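Long-range contacts in vaginolysin (Gardnerella vaginalis, PDB 5IMY), which probably binds cholesterol in host membranes and lyses cells as a secreted toxin of the cholesterol-dependent cytolysin family: residues N439-L444 with D460-P465; R393-W398 with K443-T448; L79-A84 with I348-S353. One frame throughout, in Å; residues are numbered along the deposited sequence.

Contact 1 (N439-L444 with D460-P465)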
loop_
_atom_site.group_PDB
_atom_site.type_symbol
_atom_site.label_atom_id
_atom_site.label_comp_id
_atom_site.label_asym_id
_atom_site.label_seq_id
_atom_site.Cartn_x
_atom_site.Cartn_y
_atom_site.Cartn_z
ATOM N N ASN A 439 13.789 11.720 -2.887
ATOM C CA ASN A 439 14.195 13.082 -2.549
ATOM C C ASN A 439 15.518 13.097 -1.784
ATOM O O ASN A 439 15.628 13.649 -0.686
ATOM C CB ASN A 439 13.089 13.778 -1.755
ATOM C CG ASN A 439 11.738 13.671 -2.431
ATOM O OD1 ASN A 439 11.579 14.059 -3.589
ATOM N ND2 ASN A 439 10.759 13.121 -1.720
ATOM N N LEU A 440 16.534 12.480 -2.379
ATOM C CA LEU A 440 17.864 12.481 -1.789
ATOM C C LEU A 440 18.433 13.896 -1.763
ATOM O O LEU A 440 18.291 14.657 -2.723
ATOM C CB LEU A 440 18.789 11.549 -2.576
ATOM C CG LEU A 440 20.169 11.256 -1.980
ATOM C CD1 LEU A 440 20.064 10.363 -0.751
ATOM C CD2 LEU A 440 21.068 10.617 -3.026
ATOM N N ARG A 441 19.079 14.246 -0.651
ATOM C CA ARG A 441 19.644 15.573 -0.441
ATOM C C ARG A 441 21.108 15.438 -0.049
ATOM O O ARG A 441 21.480 14.491 0.649
ATOM C CB ARG A 441 18.878 16.326 0.650
ATOM C CG ARG A 441 18.276 17.639 0.196
ATOM C CD ARG A 441 17.306 18.186 1.232
ATOM N NE ARG A 441 16.103 18.725 0.605
ATOM C CZ ARG A 441 15.970 19.975 0.175
ATOM N NH1 ARG A 441 16.967 20.842 0.299
ATOM N NH2 ARG A 441 14.831 20.363 -0.384
ATOM N N ILE A 442 21.940 16.375 -0.505
ATOM C CA ILE A 442 23.375 16.340 -0.216
ATOM C C ILE A 442 23.898 17.768 -0.118
ATOM O O ILE A 442 23.670 18.586 -1.015
ATOM C CB ILE A 442 24.163 15.552 -1.284
ATOM C CG1 ILE A 442 23.639 14.115 -1.402
ATOM C CG2 ILE A 442 25.650 15.536 -0.935
ATOM C CD1 ILE A 442 24.254 13.317 -2.533
ATOM N N LYS A 443 24.610 18.060 0.972
ATOM C CA LYS A 443 25.266 19.346 1.179
ATOM C C LYS A 443 26.616 19.095 1.839
ATOM O O LYS A 443 26.737 18.202 2.683
ATOM C CB LYS A 443 24.401 20.276 2.048
ATOM C CG LYS A 443 24.796 21.747 1.992
ATOM C CD LYS A 443 23.779 22.627 2.715
ATOM C CE LYS A 443 24.191 22.909 4.153
ATOM N NZ LYS A 443 23.068 23.459 4.967
ATOM N N LEU A 444 27.630 19.881 1.459
ATOM C CA LEU A 444 29.007 19.621 1.877
ATOM C C LEU A 444 29.542 20.658 2.858
ATOM O O LEU A 444 29.879 20.303 3.986
ATOM C CB LEU A 444 29.916 19.534 0.639
ATOM C CG LEU A 444 31.418 19.351 0.872
ATOM C CD1 LEU A 444 31.694 18.294 1.910
ATOM C CD2 LEU A 444 32.117 18.983 -0.423
ATOM N N ASP A 460 25.519 22.146 -3.088
ATOM C CA ASP A 460 24.236 21.974 -2.408
ATOM C C ASP A 460 23.209 21.561 -3.453
ATOM O O ASP A 460 22.852 22.362 -4.323
ATOM C CB ASP A 460 23.806 23.256 -1.695
ATOM C CG ASP A 460 22.594 23.050 -0.803
ATOM O OD1 ASP A 460 21.973 21.970 -0.877
ATOM O OD2 ASP A 460 22.260 23.974 -0.032
ATOM N N ARG A 461 22.735 20.319 -3.371
ATOM C CA ARG A 461 21.799 19.786 -4.351
ATOM C C ARG A 461 20.723 18.968 -3.653
ATOM O O ARG A 461 20.973 18.315 -2.636
ATOM C CB ARG A 461 22.518 18.931 -5.402
ATOM C CG ARG A 461 22.632 19.622 -6.752
ATOM C CD ARG A 461 23.800 19.106 -7.576
ATOM N NE ARG A 461 23.435 17.975 -8.424
ATOM C CZ ARG A 461 22.756 18.081 -9.562
ATOM N NH1 ARG A 461 22.349 19.269 -9.991
ATOM N NH2 ARG A 461 22.475 16.996 -10.270
ATOM N N SER A 462 19.520 19.008 -4.224
ATOM C CA SER A 462 18.350 18.365 -3.644
ATOM C C SER A 462 17.541 17.704 -4.750
ATOM O O SER A 462 17.829 17.862 -5.940
ATOM C CB SER A 462 17.479 19.373 -2.887
ATOM O OG SER A 462 16.998 20.377 -3.763
ATOM N N ASP A 463 16.515 16.954 -4.337
ATOM C CA ASP A 463 15.578 16.320 -5.257
ATOM C C ASP A 463 16.287 15.695 -6.453
ATOM O O ASP A 463 15.805 15.800 -7.585
ATOM C CB ASP A 463 14.541 17.341 -5.739
ATOM C CG ASP A 463 13.428 17.562 -4.736
ATOM O OD1 ASP A 463 12.901 16.563 -4.202
ATOM O OD2 ASP A 463 13.079 18.734 -4.481
ATOM N N LEU A 464 17.453 15.023 -6.213
ATOM C CA LEU A 464 18.170 14.492 -7.363
ATOM C C LEU A 464 17.975 12.982 -7.468
ATOM O O LEU A 464 17.911 12.289 -6.446
ATOM C CB LEU A 464 19.662 14.823 -7.283
ATOM C CG LEU A 464 20.616 14.046 -6.373
ATOM C CD1 LEU A 464 22.039 14.505 -6.660
ATOM C CD2 LEU A 464 20.298 14.233 -4.902
ATOM N N PRO A 465 17.884 12.462 -8.693
ATOM C CA PRO A 465 17.452 11.073 -8.879
ATOM C C PRO A 465 18.378 10.083 -8.189
ATOM O O PRO A 465 19.518 10.391 -7.838
ATOM C CB PRO A 465 17.486 10.893 -10.402
ATOM C CG PRO A 465 18.470 11.906 -10.877
ATOM C CD PRO A 465 18.308 13.080 -9.962
HETATM O O HOH W 1 15.516 16.472 -1.699
#
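Ile442 and Arg461 form the hydrogen-bonded pair at the centre of two short antiparallel strands, 440-443 and 460-462, whose axes approach to 5.0 Å. The bond from Ile442 N to Arg461 O measures 3.0 Å and the return bond from Arg461 N to Ile442 O is 3.1 Å. The side chains divide between two faces. On one, Leu440 CB meets Leu464 CD2 at 3.9 Å, and Ile442 continues the apolar layer onto Ile472 of strand 469-475. Leu440, Ile442 and Leu464 thus pack toward the other sheet of the C-terminal beta-sandwich, while Arg461, starting on that face, leads its end away to a long, weak ion pair with Glu485. The other face carries Arg441, Lys443, Asp460 and Ser462. Here Ser462 CB lies 3.4 Å above the plane of the Arg441 guanidinium, over its centre; so small a residue lets the flat group settle closely. An aromatic side chain of another protein's chain also packs on Arg441. Lys443 uses its methylene chain, CD lying 3.4 Å from Asp460 OD2, and a bend at chi3 (95°) directs CE away. At the corners Asn439 and Asp463 adopt left-handed backbone conformations, which these residue types tolerate comparatively well. Their side chains lie side by side, planes 83° apart, with Asn439 OD1 2.9 Å from Asp463 OD1, close but not hydrogen-bonded. A water accepts a 2.9 Å bond from Asp463 N and donates weakly to Asn439 O, while Asn439 ND2 is held by Asp399.

Contact 2 (R393-W398 with K443-T448)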
loop_
_atom_site.group_PDB
_atom_site.type_symbol
_atom_site.label_atom_id
_atom_site.label_comp_id
_atom_site.label_asym_id
_atom_site.label_seq_id
_atom_site.Cartn_x
_atom_site.Cartn_y
_atom_site.Cartn_z
ATOM N N ARG A 393 32.160 18.857 6.208
ATOM C CA ARG A 393 31.081 18.101 6.823
ATOM C C ARG A 393 30.121 17.662 5.728
ATOM O O ARG A 393 30.237 18.074 4.574
ATOM C CB ARG A 393 30.350 18.929 7.889
ATOM C CG ARG A 393 31.193 19.212 9.120
ATOM C CD ARG A 393 30.365 19.806 10.244
ATOM N NE ARG A 393 30.066 21.218 10.028
ATOM C CZ ARG A 393 29.380 21.973 10.880
ATOM N NH1 ARG A 393 28.915 21.452 12.009
ATOM N NH2 ARG A 393 29.156 23.250 10.602
ATOM N N TYR A 394 29.180 16.797 6.078
ATOM C CA TYR A 394 28.162 16.364 5.137
ATOM C C TYR A 394 26.790 16.481 5.781
ATOM O O TYR A 394 26.631 16.282 6.987
ATOM C CB TYR A 394 28.403 14.919 4.660
ATOM C CG TYR A 394 29.569 14.767 3.703
ATOM C CD1 TYR A 394 29.441 15.103 2.359
ATOM C CD2 TYR A 394 30.795 14.280 4.139
ATOM C CE1 TYR A 394 30.501 14.959 1.481
ATOM C CE2 TYR A 394 31.860 14.137 3.268
ATOM C CZ TYR A 394 31.708 14.479 1.941
ATOM O OH TYR A 394 32.766 14.337 1.072
ATOM N N TYR A 395 25.801 16.832 4.964
ATOM C CA TYR A 395 24.403 16.884 5.390
ATOM C C TYR A 395 23.574 16.202 4.307
ATOM O O TYR A 395 23.326 16.783 3.246
ATOM C CB TYR A 395 23.947 18.317 5.633
ATOM C CG TYR A 395 24.671 18.988 6.779
ATOM C CD1 TYR A 395 24.250 18.807 8.089
ATOM C CD2 TYR A 395 25.777 19.793 6.550
ATOM C CE1 TYR A 395 24.909 19.416 9.141
ATOM C CE2 TYR A 395 26.442 20.405 7.593
ATOM C CZ TYR A 395 26.004 20.212 8.886
ATOM O OH TYR A 395 26.664 20.820 9.930
ATOM N N ILE A 396 23.157 14.968 4.577
ATOM C CA ILE A 396 22.471 14.133 3.600
ATOM C C ILE A 396 21.160 13.664 4.215
ATOM O O ILE A 396 21.156 13.072 5.302
ATOM C CB ILE A 396 23.336 12.936 3.169
ATOM C CG1 ILE A 396 24.585 13.440 2.436
ATOM C CG2 ILE A 396 22.544 11.970 2.284
ATOM C CD1 ILE A 396 25.612 12.368 2.135
ATOM N N TYR A 397 20.052 13.925 3.522
ATOM C CA TYR A 397 18.730 13.502 3.958
ATOM C C TYR A 397 17.998 12.850 2.793
ATOM O O TYR A 397 18.326 13.067 1.623
ATOM C CB TYR A 397 17.899 14.679 4.486
ATOM C CG TYR A 397 18.644 15.612 5.416
ATOM C CD1 TYR A 397 18.506 15.506 6.793
ATOM C CD2 TYR A 397 19.475 16.601 4.913
ATOM C CE1 TYR A 397 19.180 16.359 7.644
ATOM C CE2 TYR A 397 20.154 17.458 5.756
ATOM C CZ TYR A 397 20.003 17.332 7.118
ATOM O OH TYR A 397 20.680 18.186 7.956
ATOM N N TRP A 398 16.992 12.048 3.129
ATOM C CA TRP A 398 16.135 11.431 2.126
ATOM C C TRP A 398 14.837 11.012 2.799
ATOM O O TRP A 398 14.739 10.956 4.027
ATOM C CB TRP A 398 16.824 10.238 1.455
ATOM C CG TRP A 398 17.067 9.080 2.370
ATOM C CD1 TRP A 398 16.241 8.016 2.579
ATOM C CD2 TRP A 398 18.217 8.863 3.198
ATOM N NE1 TRP A 398 16.803 7.149 3.483
ATOM C CE2 TRP A 398 18.016 7.646 3.879
ATOM C CE3 TRP A 398 19.395 9.580 3.430
ATOM C CZ2 TRP A 398 18.947 7.131 4.777
ATOM C CZ3 TRP A 398 20.320 9.066 4.323
ATOM C CH2 TRP A 398 20.090 7.853 4.984
ATOM N N LYS A 443 24.610 18.060 0.972
ATOM C CA LYS A 443 25.266 19.346 1.179
ATOM C C LYS A 443 26.616 19.095 1.839
ATOM O O LYS A 443 26.737 18.202 2.683
ATOM C CB LYS A 443 24.401 20.276 2.048
ATOM C CG LYS A 443 24.796 21.747 1.992
ATOM C CD LYS A 443 23.779 22.627 2.715
ATOM C CE LYS A 443 24.191 22.909 4.153
ATOM N NZ LYS A 443 23.068 23.459 4.967
ATOM N N LEU A 444 27.630 19.881 1.459
ATOM C CA LEU A 444 29.007 19.621 1.877
ATOM C C LEU A 444 29.542 20.658 2.858
ATOM O O LEU A 444 29.879 20.303 3.986
ATOM C CB LEU A 444 29.916 19.534 0.639
ATOM C CG LEU A 444 31.418 19.351 0.872
ATOM C CD1 LEU A 444 31.694 18.294 1.910
ATOM C CD2 LEU A 444 32.117 18.983 -0.423
ATOM N N VAL A 445 29.653 21.924 2.452
ATOM C CA VAL A 445 30.183 23.015 3.277
ATOM C C VAL A 445 31.582 22.704 3.810
ATOM O O VAL A 445 31.910 21.551 4.112
ATOM C CB VAL A 445 29.217 23.383 4.431
ATOM C CG1 VAL A 445 27.768 23.396 3.948
ATOM C CG2 VAL A 445 29.371 22.487 5.677
ATOM N N GLU A 446 32.415 23.742 3.937
ATOM C CA GLU A 446 33.800 23.601 4.368
ATOM C C GLU A 446 34.138 24.686 5.381
ATOM O O GLU A 446 33.605 25.797 5.321
ATOM C CB GLU A 446 34.773 23.694 3.184
ATOM C CG GLU A 446 34.732 25.035 2.447
ATOM C CD GLU A 446 36.111 25.571 2.115
ATOM O OE1 GLU A 446 37.072 25.267 2.855
ATOM O OE2 GLU A 446 36.234 26.303 1.111
ATOM N N LYS A 447 35.039 24.359 6.308
ATOM C CA LYS A 447 35.456 25.318 7.326
ATOM C C LYS A 447 36.375 26.362 6.704
ATOM O O LYS A 447 37.466 26.033 6.226
ATOM C CB LYS A 447 36.159 24.606 8.480
ATOM C CG LYS A 447 36.544 25.537 9.636
ATOM C CD LYS A 447 37.578 24.913 10.571
ATOM C CE LYS A 447 38.941 24.751 9.900
ATOM N NZ LYS A 447 39.920 25.795 10.313
ATOM N N THR A 448 35.936 27.622 6.722
ATOM C CA THR A 448 36.672 28.718 6.110
ATOM C C THR A 448 37.213 29.723 7.116
ATOM O O THR A 448 38.177 30.427 6.800
ATOM C CB THR A 448 35.773 29.446 5.094
ATOM O OG1 THR A 448 35.601 28.621 3.936
ATOM C CG2 THR A 448 36.356 30.797 4.666
#
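Tyr395 and Lys443 are an antiparallel hydrogen-bonded pair, joined by Tyr395 N to Lys443 O at 2.8 Å and by a weak return bond from Lys443 N to Tyr395 O; beyond them the pairing frays into a long, weak bond from Arg393 N to Val445 O. Side chains then take over. Leu444 sends CD1 over one face of the Tyr394 ring, 3.9 Å from its centroid and displaced toward the rim, a CH-pi contact between two side chains that run side by side. Leu444 CG lies anti to the backbone N (chi1 176°), and chi2 (45°) then sets CD1 over the ring. Tyr394 also packs on Leu384 and His386 of strand 363-389, and a weak hydrogen bond from its OH to Asn474 lets the ring be buried with its polar end satisfied. Tyr395 meets Val445 differently: Val445 CG2 comes to the edge of the Tyr395 ring, 4.1 Å from Tyr395 CE2, and the side chains cross at about a right angle. Arg393 makes a cation-pi contact with Trp455, and Glu446 pairs through its backbone with Arg456. The segment 443-448 runs from the end of a sandwich strand into the start of the tryptophan-rich undecapeptide loop, the hallmark of cholesterol-dependent cytolysins, at the tip that probably meets the membrane.

Contact 3 (L79-A84 with I348-S353)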
loop_
_atom_site.group_PDB
_atom_site.type_symbol
_atom_site.label_atom_id
_atom_site.label_comp_id
_atom_site.label_asym_id
_atom_site.label_seq_id
_atom_site.Cartn_x
_atom_site.Cartn_y
_atom_site.Cartn_z
ATOM N N LEU A 79 -18.913 -13.159 -30.509
ATOM C CA LEU A 79 -18.360 -14.483 -30.263
ATOM C C LEU A 79 -17.372 -14.867 -31.355
ATOM O O LEU A 79 -17.548 -14.529 -32.527
ATOM C CB LEU A 79 -19.470 -15.531 -30.186
ATOM C CG LEU A 79 -20.394 -15.448 -28.969
ATOM C CD1 LEU A 79 -21.466 -14.385 -29.164
ATOM C CD2 LEU A 79 -21.025 -16.807 -28.688
ATOM N N SER A 80 -16.331 -15.592 -30.956
ATOM C CA SER A 80 -15.276 -15.980 -31.879
ATOM C C SER A 80 -15.714 -17.151 -32.750
ATOM O O SER A 80 -16.453 -18.037 -32.315
ATOM C CB SER A 80 -14.006 -16.362 -31.118
ATOM O OG SER A 80 -13.441 -15.240 -30.467
ATOM N N VAL A 81 -15.249 -17.139 -33.996
ATOM C CA VAL A 81 -15.429 -18.251 -34.923
ATOM C C VAL A 81 -14.170 -19.105 -34.881
ATOM O O VAL A 81 -13.051 -18.578 -34.927
ATOM C CB VAL A 81 -15.714 -17.747 -36.349
ATOM C CG1 VAL A 81 -15.763 -18.909 -37.336
ATOM C CG2 VAL A 81 -17.021 -16.970 -36.382
ATOM N N THR A 82 -14.350 -20.420 -34.796
ATOM C CA THR A 82 -13.245 -21.358 -34.679
ATOM C C THR A 82 -13.423 -22.478 -35.693
ATOM O O THR A 82 -14.463 -22.604 -36.344
ATOM C CB THR A 82 -13.161 -21.954 -33.267
ATOM O OG1 THR A 82 -14.331 -22.741 -33.008
ATOM C CG2 THR A 82 -13.052 -20.856 -32.224
ATOM N N SER A 83 -12.381 -23.303 -35.818
ATOM C CA SER A 83 -12.482 -24.498 -36.647
ATOM C C SER A 83 -13.565 -25.437 -36.133
ATOM O O SER A 83 -14.207 -26.138 -36.924
ATOM C CB SER A 83 -11.135 -25.218 -36.687
ATOM O OG SER A 83 -11.220 -26.421 -37.431
ATOM N N ALA A 84 -13.788 -25.457 -34.818
ATOM C CA ALA A 84 -14.720 -26.406 -34.223
ATOM C C ALA A 84 -16.175 -26.026 -34.466
ATOM O O ALA A 84 -17.023 -26.916 -34.603
ATOM C CB ALA A 84 -14.462 -26.520 -32.720
ATOM N N ILE A 348 -14.457 -14.585 -38.551
ATOM C CA ILE A 348 -13.653 -14.464 -37.340
ATOM C C ILE A 348 -14.554 -14.297 -36.125
ATOM O O ILE A 348 -14.177 -14.668 -35.007
ATOM C CB ILE A 348 -12.658 -13.292 -37.446
ATOM C CG1 ILE A 348 -13.385 -12.005 -37.848
ATOM C CG2 ILE A 348 -11.554 -13.627 -38.441
ATOM C CD1 ILE A 348 -12.507 -10.765 -37.818
ATOM N N ALA A 349 -15.748 -13.744 -36.328
ATOM C CA ALA A 349 -16.659 -13.501 -35.221
ATOM C C ALA A 349 -18.094 -13.566 -35.721
ATOM O O ALA A 349 -18.368 -13.380 -36.910
ATOM C CB ALA A 349 -16.391 -12.144 -34.561
ATOM N N TYR A 350 -19.011 -13.836 -34.796
ATOM C CA TYR A 350 -20.430 -13.856 -35.112
ATOM C C TYR A 350 -21.219 -13.308 -33.934
ATOM O O TYR A 350 -20.788 -13.391 -32.781
ATOM C CB TYR A 350 -20.921 -15.269 -35.468
ATOM C CG TYR A 350 -20.918 -16.263 -34.327
ATOM C CD1 TYR A 350 -22.099 -16.609 -33.680
ATOM C CD2 TYR A 350 -19.742 -16.873 -33.910
ATOM C CE1 TYR A 350 -22.104 -17.525 -32.643
ATOM C CE2 TYR A 350 -19.739 -17.788 -32.873
ATOM C CZ TYR A 350 -20.921 -18.111 -32.244
ATOM O OH TYR A 350 -20.923 -19.022 -31.215
ATOM N N THR A 351 -22.378 -12.735 -34.245
ATOM C CA THR A 351 -23.286 -12.174 -33.258
ATOM C C THR A 351 -24.634 -12.873 -33.370
ATOM O O THR A 351 -25.092 -13.179 -34.475
ATOM C CB THR A 351 -23.464 -10.665 -33.468
ATOM O OG1 THR A 351 -22.187 -10.019 -33.425
ATOM C CG2 THR A 351 -24.370 -10.068 -32.396
ATOM N N THR A 352 -25.261 -13.128 -32.226
ATOM C CA THR A 352 -26.587 -13.723 -32.184
ATOM C C THR A 352 -27.589 -12.716 -31.636
ATOM O O THR A 352 -27.262 -11.887 -30.783
ATOM C CB THR A 352 -26.616 -14.988 -31.316
ATOM O OG1 THR A 352 -26.405 -14.637 -29.941
ATOM C CG2 THR A 352 -25.547 -15.976 -31.761
ATOM N N SER A 353 -28.816 -12.800 -32.143
ATOM C CA SER A 353 -29.919 -11.973 -31.683
ATOM C C SER A 353 -31.106 -12.869 -31.362
ATOM O O SER A 353 -31.301 -13.914 -31.990
ATOM C CB SER A 353 -30.315 -10.930 -32.736
ATOM O OG SER A 353 -29.233 -10.066 -33.029
#
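Leu79 covers one face of the Tyr350 ring, its CB 3.8 Å from the ring centroid and somewhat toward the rim, while its CD2 reaches the phenol end at 3.4 Å from Tyr350 OH. At the edge lie Val81 CG2, 3.7 Å from Tyr350 CD2, and Ser80 O, in the ring plane and 3.3 Å from Tyr350 CE2. Tyr350 CG sits between its backbone N and carbonyl carbon (chi1 68°), and chi2 (103°) turns the ring face to Leu79. Beneath the side chains, Leu79 and Tyr350 exchange antiparallel backbone bonds, the shorter being Tyr350 N to Leu79 O at 2.8 Å. Val81 N adds a bond to Ile348 O. Ser80 and Ala349 form the adjoining non-hydrogen-bonded pair. Further out, Asn104 holds the ring and the strand edge at two points, its OD1 bonded to Tyr350 OH and its ND2 to Ser80 O, and Leu101 of helix 99-102 packs on both Leu79 and Tyr350. Across the strand, Ile348 and Ala349 both face Ala260 of strand 253-261 in a classic beta bulge. Tyrosine therefore suits this buried place: its ring supplies apolar surface to leucine and valine, and its hydroxyl, tied to an amide, is not left without a polar partner.

Overall arrangement
Contacts 1 and 2 belong to one antiparallel sheet of the C-terminal beta-sandwich: strand 440-443 lies between 395-403 and 460-464. Lys443 works in both, meeting Asp460 in one and Tyr395 in the other, whereas Leu444 contributes to contact 2 alone; Arg441 N probably bonds to Tyr397 O between them. Both are partly buried: aliphatic residues and Tyr394 are buried, while charged residues and Tyr395 lie on the more exposed face. Contact 2, nearer the tip, relies more on rings and has weaker backbone pairing. Contact 3 lies on the opposite side of the chain's centre, about 60 Å from contact 1 between centres, in another sheet. It is buried, carries no charged side chain at its interface, and joins segments 264 residues apart, whereas contact 1 closes a short loop.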